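Local coordinates for protein putative phophotriesterase (Proteus mirabilis, PDB 3RHG) that probably hydrolyses ester bonds as a metal-dependent member of the phosphotriesterase family, binding two divalent metal cations in each subunit, at residues 105-108 with 109-112; 210-213 with 214-218; 271-274 with 275-279. All coordinates share one frame; numbering follows the deposited sequence.

Interaction 1 of 3, residues 105-108 with 109-112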
ATOM      1  N   ILE A 105      20.427 -18.213 -15.964  1.00 21.56           N
ATOM      2  CA  ILE A 105      21.496 -18.725 -15.108  1.00 20.73           C
ATOM      3  C   ILE A 105      22.800 -17.949 -15.317  1.00 20.92           C
ATOM      4  O   ILE A 105      23.550 -17.692 -14.358  1.00 21.67           O
ATOM      5  CB  ILE A 105      21.689 -20.262 -15.316  1.00 21.78           C
ATOM      6  CG1 ILE A 105      22.535 -20.856 -14.193  1.00 26.18           C
ATOM      7  CG2 ILE A 105      22.270 -20.575 -16.695  1.00 23.19           C
ATOM      8  CD1 ILE A 105      21.905 -20.665 -12.793  1.00 24.10           C
ATOM      9  N   ARG A 106      23.057 -17.524 -16.554  1.00 23.28           N
ATOM     10  CA  ARG A 106      24.300 -16.796 -16.830  1.00 22.14           C
ATOM     11  C   ARG A 106      24.318 -15.422 -16.166  1.00 21.92           C
ATOM     12  O   ARG A 106      25.337 -15.020 -15.574  1.00 23.14           O
ATOM     13  CB  ARG A 106      24.600 -16.712 -18.322  1.00 26.55           C
ATOM     14  CG  ARG A 106      24.934 -18.058 -18.958  1.00 30.63           C
ATOM     15  CD  ARG A 106      24.876 -17.969 -20.488  1.00 36.24           C
ATOM     16  NE  ARG A 106      25.088 -19.264 -21.136  1.00 39.22           N
ATOM     17  CZ  ARG A 106      24.145 -20.192 -21.291  1.00 43.98           C
ATOM     18  NH1 ARG A 106      22.911 -19.976 -20.843  1.00 52.04           N
ATOM     19  NH2 ARG A 106      24.430 -21.338 -21.894  1.00 45.62           N
ATOM     20  N   LYS A 107      23.198 -14.711 -16.209  1.00 24.65           N
ATOM     21  CA  LYS A 107      23.121 -13.439 -15.491  1.00 24.43           C
ATOM     22  C   LYS A 107      23.168 -13.588 -13.964  1.00 24.60           C
ATOM     23  O   LYS A 107      23.726 -12.719 -13.277  1.00 23.94           O
ATOM     24  CB  LYS A 107      21.923 -12.601 -15.949  1.00 26.13           C
ATOM     25  CG  LYS A 107      22.122 -12.041 -17.351  1.00 30.78           C
ATOM     26  CD  LYS A 107      20.996 -11.144 -17.798  1.00 36.73           C
ATOM     27  CE  LYS A 107      21.214 -10.678 -19.245  1.00 47.24           C
ATOM     28  NZ  LYS A 107      21.240 -11.796 -20.261  1.00 47.48           N
ATOM     29  N   LEU A 108      22.592 -14.672 -13.430  1.00 22.34           N
ATOM     30  CA  LEU A 108      22.680 -14.927 -11.992  1.00 22.39           C
ATOM     31  C   LEU A 108      24.155 -15.037 -11.583  1.00 21.05           C
ATOM     32  O   LEU A 108      24.571 -14.445 -10.586  1.00 21.73           O
ATOM     33  CB  LEU A 108      21.905 -16.189 -11.599  1.00 20.42           C
ATOM     34  CG  LEU A 108      20.366 -16.084 -11.659  1.00 20.22           C
ATOM     35  CD1 LEU A 108      19.741 -17.455 -11.444  1.00 21.03           C
ATOM     36  CD2 LEU A 108      19.807 -15.074 -10.663  1.00 20.63           C
ATOM     37  N   LYS A 109      24.943 -15.797 -12.335  1.00 22.81           N
ATOM     38  CA  LYS A 109      26.383 -15.907 -12.068  0.50 23.55           C
ATOM     39  C   LYS A 109      27.084 -14.550 -12.163  1.00 23.78           C
ATOM     40  O   LYS A 109      27.937 -14.207 -11.326  1.00 24.38           O
ATOM     41  CB  LYS A 109      27.036 -16.894 -13.036  0.50 23.94           C
ATOM     42  CG  LYS A 109      28.559 -16.861 -13.031  0.50 23.71           C
ATOM     43  CD  LYS A 109      29.116 -17.988 -13.892  0.50 25.37           C
ATOM     44  CE  LYS A 109      30.620 -18.170 -13.693  0.50 23.84           C
ATOM     45  NZ  LYS A 109      31.403 -17.343 -14.638  0.50 34.81           N
ATOM     46  N   GLN A 110      26.747 -13.778 -13.194  1.00 25.75           N
ATOM     47  CA  GLN A 110      27.349 -12.460 -13.379  0.50 25.62           C
ATOM     48  C   GLN A 110      27.099 -11.573 -12.164  1.00 25.62           C
ATOM     49  O   GLN A 110      27.995 -10.858 -11.691  1.00 27.77           O
ATOM     50  CB  GLN A 110      26.805 -11.790 -14.646  0.50 27.69           C
ATOM     51  CG  GLN A 110      27.354 -12.372 -15.954  0.50 28.79           C
ATOM     52  CD  GLN A 110      26.477 -12.047 -17.157  0.50 31.72           C
ATOM     53  OE1 GLN A 110      25.976 -10.935 -17.295  0.50 34.62           O
ATOM     54  NE2 GLN A 110      26.287 -13.026 -18.027  0.50 37.29           N
ATOM     55  N   VAL A 111      25.871 -11.604 -11.664  1.00 24.98           N
ATOM     56  CA  VAL A 111      25.533 -10.798 -10.490  1.00 26.41           C
ATOM     57  C   VAL A 111      26.316 -11.234  -9.247  1.00 25.90           C
ATOM     58  O   VAL A 111      26.811 -10.404  -8.469  1.00 27.18           O
ATOM     59  CB  VAL A 111      24.011 -10.846 -10.205  1.00 27.64           C
ATOM     60  CG1 VAL A 111      23.707 -10.321  -8.796  1.00 31.63           C
ATOM     61  CG2 VAL A 111      23.277 -10.059 -11.274  1.00 31.02           C
ATOM     62  N   ALA A 112      26.403 -12.538  -9.044  1.00 23.69           N
ATOM     63  CA  ALA A 112      27.158 -13.066  -7.923  1.00 24.41           C
ATOM     64  C   ALA A 112      28.601 -12.559  -7.974  1.00 25.00           C
ATOM     65  O   ALA A 112      29.169 -12.119  -6.966  1.00 28.30           O
ATOM     66  CB  ALA A 112      27.115 -14.594  -7.925  1.00 23.34           C
TER
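The flat carboxamide of Q110, in the conformer modelled, is laid with one face against the preceding turn of its helix. K107 CA sits almost squarely over that face, 4.0 Å from Q110 CD, and R106 O lies obliquely above it on the same side. At the oxygen end K107 CG approaches OE1 to 4.0 Å, again from this side, while at the nitrogen end R106 CB lies 4.1 Å from NE2. Although R106 O is only 3.3 Å from Q110 NE2, the angle is poor and no hydrogen bond results; that oxygen is taken by the backbone, with Q110 N donating at 3.0 Å. A first torsion of -74°, with CG anti to the carbonyl carbon, turns the glutamine back toward residues 106 and 107, where it runs alongside the K107 chain.

Residues 105 to 112 form the opening turns of helix 105-115, the helical crossover of the beta-alpha-beta unit between strands 89-94 and 118-123. The regular i to i+4 pattern holds throughout, including V111 N to K107 O at 2.9 Å and A112 N to L108 O at 3.1 Å. V111 CG2 bears on K107 O at 3.4 Å, and the V111 side chain also packs on helix 74-86. L108 and I105 meet strand 118-123. The charged ends have partners of their own: K107 NZ pairs with D104, K109 NZ, in its modelled conformer, with E113, and R106 NH2 donates to the D155 carbonyl.

Interaction 2 of 3, residues 210-213 with 214-218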
ATOM      1  N   VAL A 210      -1.425 -30.937  -0.924  1.00 19.21           N
ATOM      2  CA  VAL A 210      -0.051 -30.890  -1.402  1.00 18.38           C
ATOM      3  C   VAL A 210       0.846 -31.715  -0.461  1.00 18.60           C
ATOM      4  O   VAL A 210       1.694 -32.492  -0.917  1.00 18.88           O
ATOM      5  CB  VAL A 210       0.448 -29.439  -1.476  1.00 17.14           C
ATOM      6  CG1 VAL A 210       1.976 -29.366  -1.551  1.00 20.53           C
ATOM      7  CG2 VAL A 210      -0.238 -28.707  -2.654  1.00 19.06           C
ATOM      8  N   LEU A 211       0.640 -31.570   0.848  1.00 17.75           N
ATOM      9  CA  LEU A 211       1.437 -32.337   1.809  1.00 18.24           C
ATOM     10  C   LEU A 211       1.063 -33.817   1.837  1.00 19.64           C
ATOM     11  O   LEU A 211       1.912 -34.674   2.125  1.00 19.45           O
ATOM     12  CB  LEU A 211       1.392 -31.707   3.210  1.00 19.63           C
ATOM     13  CG  LEU A 211       1.990 -30.291   3.241  1.00 19.08           C
ATOM     14  CD1 LEU A 211       2.016 -29.774   4.666  1.00 21.44           C
ATOM     15  CD2 LEU A 211       3.394 -30.286   2.638  1.00 19.40           C
ATOM     16  N   ASP A 212      -0.183 -34.146   1.507  1.00 20.07           N
ATOM     17  CA  ASP A 212      -0.515 -35.569   1.403  1.00 20.00           C
ATOM     18  C   ASP A 212       0.333 -36.213   0.298  1.00 22.20           C
ATOM     19  O   ASP A 212       0.744 -37.357   0.426  1.00 24.08           O
ATOM     20  CB  ASP A 212      -1.999 -35.797   1.125  1.00 20.74           C
ATOM     21  CG  ASP A 212      -2.871 -35.526   2.324  1.00 21.56           C
ATOM     22  OD1 ASP A 212      -2.348 -35.342   3.449  1.00 22.90           O
ATOM     23  OD2 ASP A 212      -4.094 -35.497   2.154  1.00 27.71           O
ATOM     24  N   ILE A 213       0.590 -35.479  -0.788  1.00 19.21           N
ATOM     25  CA  ILE A 213       1.473 -36.011  -1.817  1.00 18.73           C
ATOM     26  C   ILE A 213       2.939 -36.021  -1.367  1.00 18.08           C
ATOM     27  O   ILE A 213       3.594 -37.059  -1.427  1.00 19.89           O
ATOM     28  CB  ILE A 213       1.297 -35.265  -3.172  1.00 19.65           C
ATOM     29  CG1 ILE A 213      -0.112 -35.531  -3.760  1.00 20.92           C
ATOM     30  CG2 ILE A 213       2.421 -35.640  -4.145  1.00 22.01           C
ATOM     31  CD1 ILE A 213      -0.496 -34.536  -4.866  1.00 23.94           C
ATOM     32  N   LEU A 214       3.449 -34.871  -0.901  1.00 18.66           N
ATOM     33  CA  LEU A 214       4.876 -34.770  -0.603  1.00 18.12           C
ATOM     34  C   LEU A 214       5.278 -35.603   0.591  1.00 18.61           C
ATOM     35  O   LEU A 214       6.328 -36.240   0.569  1.00 20.89           O
ATOM     36  CB  LEU A 214       5.298 -33.314  -0.350  1.00 18.46           C
ATOM     37  CG  LEU A 214       5.241 -32.416  -1.583  1.00 18.44           C
ATOM     38  CD1 LEU A 214       5.533 -30.950  -1.188  1.00 19.61           C
ATOM     39  CD2 LEU A 214       6.249 -32.925  -2.636  1.00 21.06           C
ATOM     40  N   LEU A 215       4.462 -35.567   1.645  1.00 17.89           N
ATOM     41  CA  LEU A 215       4.856 -36.199   2.901  1.00 19.77           C
ATOM     42  C   LEU A 215       4.334 -37.631   3.009  1.00 20.49           C
ATOM     43  O   LEU A 215       5.104 -38.550   3.255  1.00 27.20           O
ATOM     44  CB  LEU A 215       4.414 -35.364   4.110  1.00 18.43           C
ATOM     45  CG  LEU A 215       4.797 -33.881   4.056  1.00 18.71           C
ATOM     46  CD1 LEU A 215       4.347 -33.152   5.340  1.00 19.31           C
ATOM     47  CD2 LEU A 215       6.318 -33.748   3.862  1.00 20.73           C
ATOM     48  N   THR A 216       3.025 -37.818   2.839  1.00 19.42           N
ATOM     49  CA  THR A 216       2.415 -39.120   3.059  1.00 20.26           C
ATOM     50  C   THR A 216       2.788 -40.087   1.943  1.00 24.24           C
ATOM     51  O   THR A 216       3.241 -41.202   2.205  1.00 26.06           O
ATOM     52  CB  THR A 216       0.877 -38.998   3.196  1.00 23.96           C
ATOM     53  OG1 THR A 216       0.571 -37.978   4.161  1.00 26.95           O
ATOM     54  CG2 THR A 216       0.262 -40.314   3.665  1.00 28.90           C
ATOM     55  N   GLU A 217       2.625 -39.648   0.700  1.00 22.21           N
ATOM     56  CA  GLU A 217       2.873 -40.512  -0.449  1.00 21.61           C
ATOM     57  C   GLU A 217       4.366 -40.629  -0.793  1.00 20.97           C
ATOM     58  O   GLU A 217       4.900 -41.750  -0.908  1.00 23.93           O
ATOM     59  CB  GLU A 217       2.072 -40.031  -1.676  1.00 21.55           C
ATOM     60  CG  GLU A 217       2.316 -40.883  -2.917  1.00 24.26           C
ATOM     61  CD  GLU A 217       1.651 -40.338  -4.169  1.00 25.78           C
ATOM     62  OE1 GLU A 217       0.763 -39.457  -4.065  1.00 30.02           O
ATOM     63  OE2 GLU A 217       2.017 -40.796  -5.273  1.00 29.55           O
ATOM     64  N   MET A 218       5.033 -39.485  -0.959  1.00 20.22           N
ATOM     65  CA  MET A 218       6.426 -39.495  -1.432  1.00 19.82           C
ATOM     66  C   MET A 218       7.458 -39.642  -0.308  1.00 20.21           C
ATOM     67  O   MET A 218       8.624 -39.925  -0.578  1.00 21.53           O
ATOM     68  CB  MET A 218       6.744 -38.253  -2.264  1.00 19.42           C
ATOM     69  CG  MET A 218       5.811 -38.068  -3.476  1.00 19.76           C
ATOM     70  SD  MET A 218       5.661 -39.501  -4.610  1.00 23.68           S
ATOM     71  CE  MET A 218       7.284 -39.454  -5.419  1.00 22.97           C
TER
HETATM   72  O   HOH W   1      -1.857 -38.072   5.343  1.00 51.05           O
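The helix opens regularly, L214 N reaching back four residues to V210 O, and then widens: E217 N and M218 N each reach back five, to D212 O at 3.0 Å and I213 O at 2.9 Å. The change falls at L211 O, which takes a short bond from L215 N (2.7 Å) and a weak one from T216 N, a pi-type turn near the end of helix 207-217. Leucine and valine side chains line the inner side. V210 CG1 lies alongside L214 CD1 at 3.9 Å, and L215 CD1 comes as close to L211 CB; L214 continues onto strands 195-199 and 225-227.

On the outer side, D212 and T216 point the same way, and a water joins them, 2.7 Å from T216 OG1 and weakly bound to D212 OD1. The extended E217 chain, its CG anti to the backbone N (chi1 179°), runs beside I213, and OE1 stops 4.0 Å from I213 CG1. Both carboxylates are held by arginines, D212 by R246 and E217 by R182, so each probably stays ionised, its charge balanced by a basic residue from another part of the fold.

Interaction 3 of 3, residues 271-274 with 275-279; sequences MDTV and EAVAT
V277 leans back on T273, one turn earlier in the helix. Its CB stands 3.4 Å from T273 O, the same oxygen that accepts V277 N at 2.9 Å in a nearly straight bond (N-H...O 170°). Beyond CB the side chain forks. A first torsion of 167° puts CG1 anti to the backbone N and swings CG2 beside that nitrogen, toward the earlier turn. CG2 therefore reaches both T273 O, at 3.4 Å, and the methyl T273 CG2, at 4.0 Å. The two side chains cross obliquely, and both also pack on F252 of strand 249-252, so this pair belongs to the face of the helix turned toward the sheet.

The neighbouring alanine uses the backbone in a similar way: A278 CB rests 3.2 Å from V274 O, which accepts A278 N. Further along, E275 O is gripped twice by T279, whose N and OG1, each 2.9 Å away, arrive from opposite faces of the carbonyl plane; the bond from OG1 holds the threonine hydroxyl back toward E275 O. The E275 carboxylate turns outward at chi2 and forms a salt bridge with R323. V274 packs on F316 and L319 of the adjoining helix 311-322, and M271 touches S260 of the second subunit.

The helix is amphipathic, with T273 and V277 against the strand, and its place as the crossover between the seventh and eighth parallel strands, 249-252 and 289-291, belongs to the (beta/alpha)8 barrel of the phosphotriesterase family; the last strand leads to the zinc ligand D294.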
ATOM      1  N   MET A 271       1.219  -4.706   7.733  1.00 22.22           N
ATOM      2  CA  MET A 271       0.757  -4.837   9.117  1.00 19.19           C
ATOM      3  C   MET A 271      -0.049  -6.115   9.339  1.00 22.04           C
ATOM      4  O   MET A 271       0.028  -6.704  10.414  1.00 23.27           O
ATOM      5  CB  MET A 271      -0.044  -3.608   9.577  1.00 24.56           C
ATOM      6  CG  MET A 271       0.785  -2.338   9.721  1.00 27.96           C
ATOM      7  SD  MET A 271       2.295  -2.524  10.695  1.00 32.34           S
ATOM      8  CE  MET A 271       1.635  -2.828  12.322  1.00 42.33           C
ATOM      9  N   ASP A 272      -0.822  -6.551   8.338  1.00 21.54           N
ATOM     10  CA  ASP A 272      -1.540  -7.838   8.437  1.00 23.07           C
ATOM     11  C   ASP A 272      -0.523  -8.943   8.696  1.00 20.78           C
ATOM     12  O   ASP A 272      -0.740  -9.850   9.499  1.00 20.81           O
ATOM     13  CB  ASP A 272      -2.260  -8.217   7.119  1.00 26.11           C
ATOM     14  CG  ASP A 272      -3.520  -7.409   6.840  1.00 31.84           C
ATOM     15  OD1 ASP A 272      -4.178  -6.915   7.790  1.00 32.15           O
ATOM     16  OD2 ASP A 272      -3.872  -7.308   5.615  1.00 32.42           O
ATOM     17  N   THR A 273       0.566  -8.913   7.943  1.00 20.40           N
ATOM     18  CA  THR A 273       1.553 -10.005   8.012  1.00 18.67           C
ATOM     19  C   THR A 273       2.401  -9.899   9.286  1.00 18.28           C
ATOM     20  O   THR A 273       2.790 -10.913   9.859  1.00 20.88           O
ATOM     21  CB  THR A 273       2.380 -10.030   6.743  1.00 19.30           C
ATOM     22  OG1 THR A 273       1.484 -10.367   5.672  1.00 20.78           O
ATOM     23  CG2 THR A 273       3.481 -11.093   6.804  1.00 20.36           C
ATOM     24  N   VAL A 274       2.657  -8.671   9.746  1.00 20.19           N
ATOM     25  CA  VAL A 274       3.298  -8.484  11.054  1.00 21.57           C
ATOM     26  C   VAL A 274       2.490  -9.230  12.123  1.00 21.49           C
ATOM     27  O   VAL A 274       3.044  -9.984  12.912  1.00 21.76           O
ATOM     28  CB  VAL A 274       3.416  -6.989  11.424  1.00 20.90           C
ATOM     29  CG1 VAL A 274       3.863  -6.807  12.876  1.00 23.03           C
ATOM     30  CG2 VAL A 274       4.397  -6.285  10.469  1.00 23.94           C
ATOM     31  N   GLU A 275       1.172  -9.049  12.119  1.00 20.58           N
ATOM     32  CA  GLU A 275       0.317  -9.692  13.111  1.00 21.22           C
ATOM     33  C   GLU A 275       0.259 -11.222  12.948  1.00 22.13           C
ATOM     34  O   GLU A 275       0.289 -11.961  13.934  1.00 23.43           O
ATOM     35  CB  GLU A 275      -1.101  -9.107  13.069  1.00 24.41           C
ATOM     36  CG  GLU A 275      -1.994  -9.611  14.203  1.00 29.61           C
ATOM     37  CD  GLU A 275      -1.417  -9.334  15.605  1.00 34.24           C
ATOM     38  OE1 GLU A 275      -0.793  -8.263  15.831  1.00 32.34           O
ATOM     39  OE2 GLU A 275      -1.597 -10.196  16.494  1.00 34.84           O
ATOM     40  N   ALA A 276       0.185 -11.699  11.709  1.00 21.56           N
ATOM     41  CA  ALA A 276       0.140 -13.135  11.457  1.00 21.22           C
ATOM     42  C   ALA A 276       1.447 -13.785  11.952  1.00 20.31           C
ATOM     43  O   ALA A 276       1.417 -14.788  12.657  1.00 20.26           O
ATOM     44  CB  ALA A 276      -0.051 -13.418   9.964  1.00 24.68           C
ATOM     45  N   VAL A 277       2.589 -13.217  11.556  1.00 20.57           N
ATOM     46  CA  VAL A 277       3.888 -13.776  11.934  1.00 19.03           C
ATOM     47  C   VAL A 277       4.108 -13.672  13.448  1.00 21.66           C
ATOM     48  O   VAL A 277       4.549 -14.633  14.089  1.00 21.57           O
ATOM     49  CB  VAL A 277       5.045 -13.113  11.136  1.00 18.59           C
ATOM     50  CG1 VAL A 277       6.420 -13.453  11.735  1.00 21.24           C
ATOM     51  CG2 VAL A 277       4.935 -13.486   9.638  1.00 20.75           C
ATOM     52  N   ALA A 278       3.767 -12.525  14.021  1.00 19.39           N
ATOM     53  CA  ALA A 278       3.932 -12.333  15.479  1.00 20.09           C
ATOM     54  C   ALA A 278       3.104 -13.376  16.210  1.00 21.43           C
ATOM     55  O   ALA A 278       3.569 -13.983  17.176  1.00 22.25           O
ATOM     56  CB  ALA A 278       3.499 -10.920  15.911  1.00 23.28           C
ATOM     57  N   THR A 279       1.866 -13.589  15.755  1.00 21.02           N
ATOM     58  CA  THR A 279       0.994 -14.567  16.423  1.00 21.88           C
ATOM     59  C   THR A 279       1.535 -16.008  16.334  1.00 21.04           C
ATOM     60  O   THR A 279       1.504 -16.766  17.321  1.00 24.72           O
ATOM     61  CB  THR A 279      -0.461 -14.440  15.939  1.00 23.14           C
ATOM     62  OG1 THR A 279      -0.926 -13.118  16.250  1.00 27.55           O
ATOM     63  CG2 THR A 279      -1.374 -15.468  16.627  1.00 27.47           C
TER

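Each of the three contacts lies within a single outer helix of one (beta/alpha)8 barrel, whose parallel strands run in simple sequential order. Along the chain interaction 1 comes first, on the helix after the second barrel strand, followed by interaction 2 after the fifth and interaction 3 after the seventh. None touches another: the centre of interaction 1 is 34 Å from that of either other, across the middle of the chain, while interactions 2 and 3 are centred 28 Å apart, with nearest atoms about 17 Å apart. They thus sample separate sectors of one helical jacket, within which the barrel strands and the segments just after them contribute the ligands of the two-zinc site.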